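Local atomic coordinates of DUF3822 family protein (Bacteroides thetaiotaomicron VPI-5482, PDB entry 3HRG), a protein that is of unknown function but adopts an actin-like ATPase fold, which suggests, without proving, a relationship to nucleotide-binding proteins of that superfamily. Residues S160-Y164 with Y175-R179; I197-L201 with E231-I236. All coordinates share one frame. Numbering follows the deposited sequence.

Interaction 1 (S160-Y164 with Y175-R179)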
# COMPACT_ATOMS: atom_id res chain seq x y z
N SER A 160 -2.91 -0.01 23.81
CA SER A 160 -3.33 1.25 23.24
C SER A 160 -3.89 1.03 21.84
O SER A 160 -3.55 0.02 21.19
CB SER A 160 -2.11 2.15 23.15
OG SER A 160 -1.10 1.52 22.31
N LYS A 161 -4.76 1.94 21.38
CA LYS A 161 -5.24 1.91 19.99
C LYS A 161 -4.12 2.52 19.18
O LYS A 161 -3.32 3.33 19.68
CB LYS A 161 -6.52 2.69 19.76
CG LYS A 161 -7.71 2.19 20.55
CD LYS A 161 -8.96 2.97 20.22
CE LYS A 161 -10.13 2.55 21.07
NZ LYS A 161 -11.35 3.31 20.64
N LYS A 162 -4.06 2.17 17.90
CA LYS A 162 -2.95 2.64 17.09
C LYS A 162 -3.40 3.13 15.73
O LYS A 162 -4.29 2.56 15.10
CB LYS A 162 -1.91 1.52 16.97
CG LYS A 162 -1.23 1.20 18.34
CD LYS A 162 -0.42 0.01 18.30
CE LYS A 162 0.07 -0.41 19.67
NZ LYS A 162 -1.00 -1.02 20.51
N MSE A 163 -2.78 4.23 15.31
CA MSE A 163 -3.01 4.80 14.00
C MSE A 163 -1.69 4.67 13.24
O MSE A 163 -0.66 5.18 13.71
CB MSE A 163 -3.37 6.30 14.09
CG MSE A 163 -3.54 6.92 12.72
SE MSE A 163 -4.14 8.78 12.76
CE MSE A 163 -5.87 8.53 13.51
N TYR A 164 -1.72 3.99 12.10
CA TYR A 164 -0.54 3.83 11.22
C TYR A 164 -0.82 4.66 9.98
O TYR A 164 -1.85 4.49 9.36
CB TYR A 164 -0.29 2.37 10.82
CG TYR A 164 0.06 1.51 12.00
CD1 TYR A 164 1.38 1.37 12.41
CD2 TYR A 164 -0.93 0.85 12.71
CE1 TYR A 164 1.72 0.60 13.51
CE2 TYR A 164 -0.59 0.05 13.83
CZ TYR A 164 0.72 -0.05 14.22
OH TYR A 164 1.06 -0.83 15.30
N TYR A 175 -4.54 3.85 8.58
CA TYR A 175 -4.99 2.52 9.02
C TYR A 175 -5.03 2.52 10.54
O TYR A 175 -3.99 2.65 11.21
CB TYR A 175 -4.06 1.43 8.52
CG TYR A 175 -3.80 1.52 7.03
CD1 TYR A 175 -4.70 1.01 6.10
CD2 TYR A 175 -2.65 2.15 6.56
CE1 TYR A 175 -4.46 1.10 4.71
CE2 TYR A 175 -2.38 2.22 5.17
CZ TYR A 175 -3.30 1.72 4.26
OH TYR A 175 -3.06 1.83 2.91
N CYS A 176 -6.23 2.35 11.11
CA CYS A 176 -6.40 2.40 12.56
C CYS A 176 -6.83 1.07 13.15
O CYS A 176 -7.66 0.38 12.56
CB CYS A 176 -7.43 3.48 12.94
SG CYS A 176 -6.90 5.11 12.44
N PHE A 177 -6.30 0.76 14.34
CA PHE A 177 -6.54 -0.53 14.98
C PHE A 177 -6.75 -0.53 16.47
O PHE A 177 -6.23 0.33 17.17
CB PHE A 177 -5.31 -1.45 14.78
CG PHE A 177 -5.02 -1.78 13.36
CD1 PHE A 177 -4.23 -0.94 12.58
CD2 PHE A 177 -5.56 -2.92 12.78
CE1 PHE A 177 -3.97 -1.28 11.25
CE2 PHE A 177 -5.29 -3.25 11.48
CZ PHE A 177 -4.51 -2.44 10.72
N GLU A 178 -7.47 -1.55 16.92
CA GLU A 178 -7.67 -1.81 18.34
C GLU A 178 -7.44 -3.30 18.48
O GLU A 178 -8.22 -4.08 17.95
CB GLU A 178 -9.07 -1.43 18.83
CG GLU A 178 -9.30 -1.74 20.31
CD GLU A 178 -10.61 -1.21 20.85
OE1 GLU A 178 -11.47 -0.73 20.07
OE2 GLU A 178 -10.74 -1.23 22.07
N ARG A 179 -6.34 -3.66 19.17
CA ARG A 179 -5.92 -5.04 19.43
C ARG A 179 -6.09 -5.95 18.20
O ARG A 179 -6.76 -6.97 18.23
CB ARG A 179 -6.65 -5.59 20.66
CG ARG A 179 -6.04 -6.87 21.26
CD ARG A 179 -6.73 -7.24 22.56
NE ARG A 179 -6.09 -8.36 23.22
O HOH W 1 -4.04 -1.66 18.76
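K162, Y164, Y175 and F177 share one face of this antiparallel strand pair. There the m rotamers of Y164 and F177 bring Y164 CD2 to 3.8 Å from F177 CD1, the ring planes inclined at 71°; flat side chains fill this buried layer beneath helix 144-154, where F151 stacks on Y164 and S144 bonds the Y175 hydroxyl. K162 can be buried because its chain, t at chi2 and chi3, turns to p at chi4 and carries K162 NZ back to S160 O (2.8 Å) and S160 OG (3.1 Å), while the carbonyls of S155, L157 and G158 complete the shell of acceptors around the ammonium. On the other face selenomethionine M163, t, t, m, curls its CE to 3.7 Å from C176 SG, against helix 193-206. Extended K161 lies beside exposed E178, K161 NZ 4.1 Å from E178 OE1, too far for a salt bridge. In the backbone, two hydrogen-bonded pairs, K162-F177 and Y164-Y175, flank the non-hydrogen-bonded pair M163-C176, with four N-to-O bonds such as Y164 N to Y175 O (2.8 Å). Such a hairpin, forming part of a five-stranded mixed sheet with helices on both faces, belongs to the actin-like ATPase fold.

Interaction 2 (I197-L201 with E231-I236)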
# COMPACT_ATOMS: atom_id res chain seq x y z
N ILE A 197 -1.52 16.97 8.45
CA ILE A 197 -1.91 17.10 9.85
C ILE A 197 -3.44 17.17 9.97
O ILE A 197 -4.04 16.55 10.84
CB ILE A 197 -1.32 18.36 10.49
CG1 ILE A 197 0.21 18.30 10.59
CG2 ILE A 197 -1.88 18.57 11.89
CD1 ILE A 197 0.83 19.71 10.71
N TYR A 198 -4.05 17.93 9.07
CA TYR A 198 -5.49 18.08 9.07
C TYR A 198 -6.21 16.75 9.04
O TYR A 198 -7.11 16.50 9.88
CB TYR A 198 -5.88 18.95 7.89
CG TYR A 198 -7.37 19.19 7.75
CD1 TYR A 198 -8.00 20.20 8.44
CD2 TYR A 198 -8.12 18.43 6.87
CE1 TYR A 198 -9.35 20.46 8.27
CE2 TYR A 198 -9.48 18.68 6.67
CZ TYR A 198 -10.09 19.69 7.39
OH TYR A 198 -11.43 19.95 7.17
N TYR A 199 -5.81 15.87 8.14
CA TYR A 199 -6.49 14.57 8.04
C TYR A 199 -6.15 13.62 9.18
O TYR A 199 -7.01 12.88 9.63
CB TYR A 199 -6.29 13.92 6.66
CG TYR A 199 -7.02 14.68 5.57
CD1 TYR A 199 -8.42 14.67 5.49
CD2 TYR A 199 -6.32 15.39 4.60
CE1 TYR A 199 -9.09 15.39 4.52
CE2 TYR A 199 -6.96 16.08 3.62
CZ TYR A 199 -8.36 16.10 3.58
OH TYR A 199 -8.98 16.79 2.59
N LEU A 200 -4.93 13.66 9.68
CA LEU A 200 -4.50 12.81 10.79
C LEU A 200 -5.31 13.16 12.02
O LEU A 200 -5.86 12.29 12.67
CB LEU A 200 -3.02 12.97 11.07
CG LEU A 200 -2.08 12.32 10.06
CD1 LEU A 200 -0.67 12.85 10.22
CD2 LEU A 200 -2.10 10.80 10.19
N LEU A 201 -5.46 14.47 12.28
CA LEU A 201 -6.23 14.92 13.43
C LEU A 201 -7.73 14.71 13.27
O LEU A 201 -8.44 14.50 14.27
CB LEU A 201 -5.91 16.38 13.78
CG LEU A 201 -4.43 16.65 14.17
CD1 LEU A 201 -4.14 18.17 14.45
CD2 LEU A 201 -4.01 15.80 15.36
N GLU A 231 3.98 20.03 15.08
CA GLU A 231 2.54 20.26 15.12
C GLU A 231 1.78 19.06 15.63
O GLU A 231 0.89 19.22 16.46
CB GLU A 231 1.97 20.64 13.75
CG GLU A 231 1.90 22.12 13.55
CD GLU A 231 0.90 22.77 14.53
OE1 GLU A 231 -0.26 22.28 14.71
OE2 GLU A 231 1.30 23.75 15.16
N LEU A 232 2.07 17.87 15.12
CA LEU A 232 1.37 16.69 15.63
C LEU A 232 1.58 16.48 17.15
O LEU A 232 0.62 16.09 17.84
CB LEU A 232 1.79 15.43 14.86
CG LEU A 232 1.33 15.28 13.42
CD1 LEU A 232 2.16 14.18 12.77
CD2 LEU A 232 -0.19 15.04 13.26
N LYS A 233 2.78 16.73 17.65
CA LYS A 233 3.12 16.54 19.07
C LYS A 233 2.33 17.44 20.03
O LYS A 233 2.25 17.15 21.22
CB LYS A 233 4.62 16.72 19.35
CG LYS A 233 5.52 15.53 19.00
CD LYS A 233 6.93 15.77 19.55
CE LYS A 233 7.85 14.56 19.42
NZ LYS A 233 8.17 14.19 18.01
N LYS A 234 1.75 18.53 19.51
CA LYS A 234 0.95 19.39 20.35
C LYS A 234 -0.34 18.68 20.80
O LYS A 234 -0.87 18.96 21.85
CB LYS A 234 0.52 20.65 19.60
CG LYS A 234 1.65 21.55 19.13
CD LYS A 234 1.09 22.82 18.49
CE LYS A 234 2.24 23.77 18.12
NZ LYS A 234 1.73 25.04 17.53
N PHE A 235 -0.82 17.76 19.96
CA PHE A 235 -2.07 17.07 20.17
C PHE A 235 -1.93 15.58 20.50
O PHE A 235 -2.71 15.05 21.28
CB PHE A 235 -2.90 17.22 18.89
CG PHE A 235 -3.31 18.63 18.60
CD1 PHE A 235 -4.42 19.17 19.24
CD2 PHE A 235 -2.59 19.42 17.71
CE1 PHE A 235 -4.79 20.47 19.00
CE2 PHE A 235 -2.96 20.76 17.48
CZ PHE A 235 -4.05 21.26 18.12
N ILE A 236 -0.95 14.91 19.89
CA ILE A 236 -0.76 13.47 20.07
C ILE A 236 0.52 13.31 20.84
O ILE A 236 1.63 13.57 20.34
CB ILE A 236 -0.71 12.76 18.74
CG1 ILE A 236 -2.00 13.04 17.94
CG2 ILE A 236 -0.50 11.24 18.99
CD1 ILE A 236 -1.90 12.67 16.49
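L201 spreads its isobutyl group over the C-terminal part of the segment 231-236, its CD1 3.8 Å from F235 CD2 and its CD2 3.9 Å from I236 CD1. One turn earlier I197 faces the same way: its CD1 lies 3.4 Å from E231 CB and its CG2 4.1 Å from L232 CD2. L232 CD2 also meets L200 CD1 at 3.8 Å and L201 CD2 at 4.4 Å, so this one methyl sits among three residues of the first helix. Branched aliphatic chains suit such a seam, since they fill space without needing polar partners, and no hydrogen bond crosses it. E231 contributes its aliphatic CB here while its carboxylate turns outward to a salt bridge within its own segment, K234 NZ to E231 OE2 at 2.7 Å. F235, an exposed residue, covers the margin. Because the side chains do the touching, the two short axes stay 10.9 Å apart, running in nearly the same direction at 21°. Beneath them L200, L232 and I236 all rest on L216 of strand 215-220, and L200 reaches strands 162-167 and 171-178 as well. Two near-parallel helices side by side on one face of a mixed sheet are a feature of the layered alpha/beta domains of actin-like ATPases.

Overall arrangement
From the N terminus, the chain first builds a five-stranded sheet of order 3-2-1-4-5, with a three-stranded antiparallel sheet inserted before its last strand, 139-142, and then repeats that order in a further sheet, to which both contacts belong. Interaction 1 closes first, folding 162-167 and 171-178 into a hairpin across a short turn. Strand 181-189 follows and pairs with 171-178; the chain then enters helix 193-206. Interaction 2 closes the longer loop from that helix through strand 215-220, parallel beside 162-167, to helix 225-235. The two loops are therefore in series, neither nested nor crossed. They meet where M163 SE packs 3.9 Å from L200 CD2, joining the hairpin to the helix pair that covers one face of its sheet.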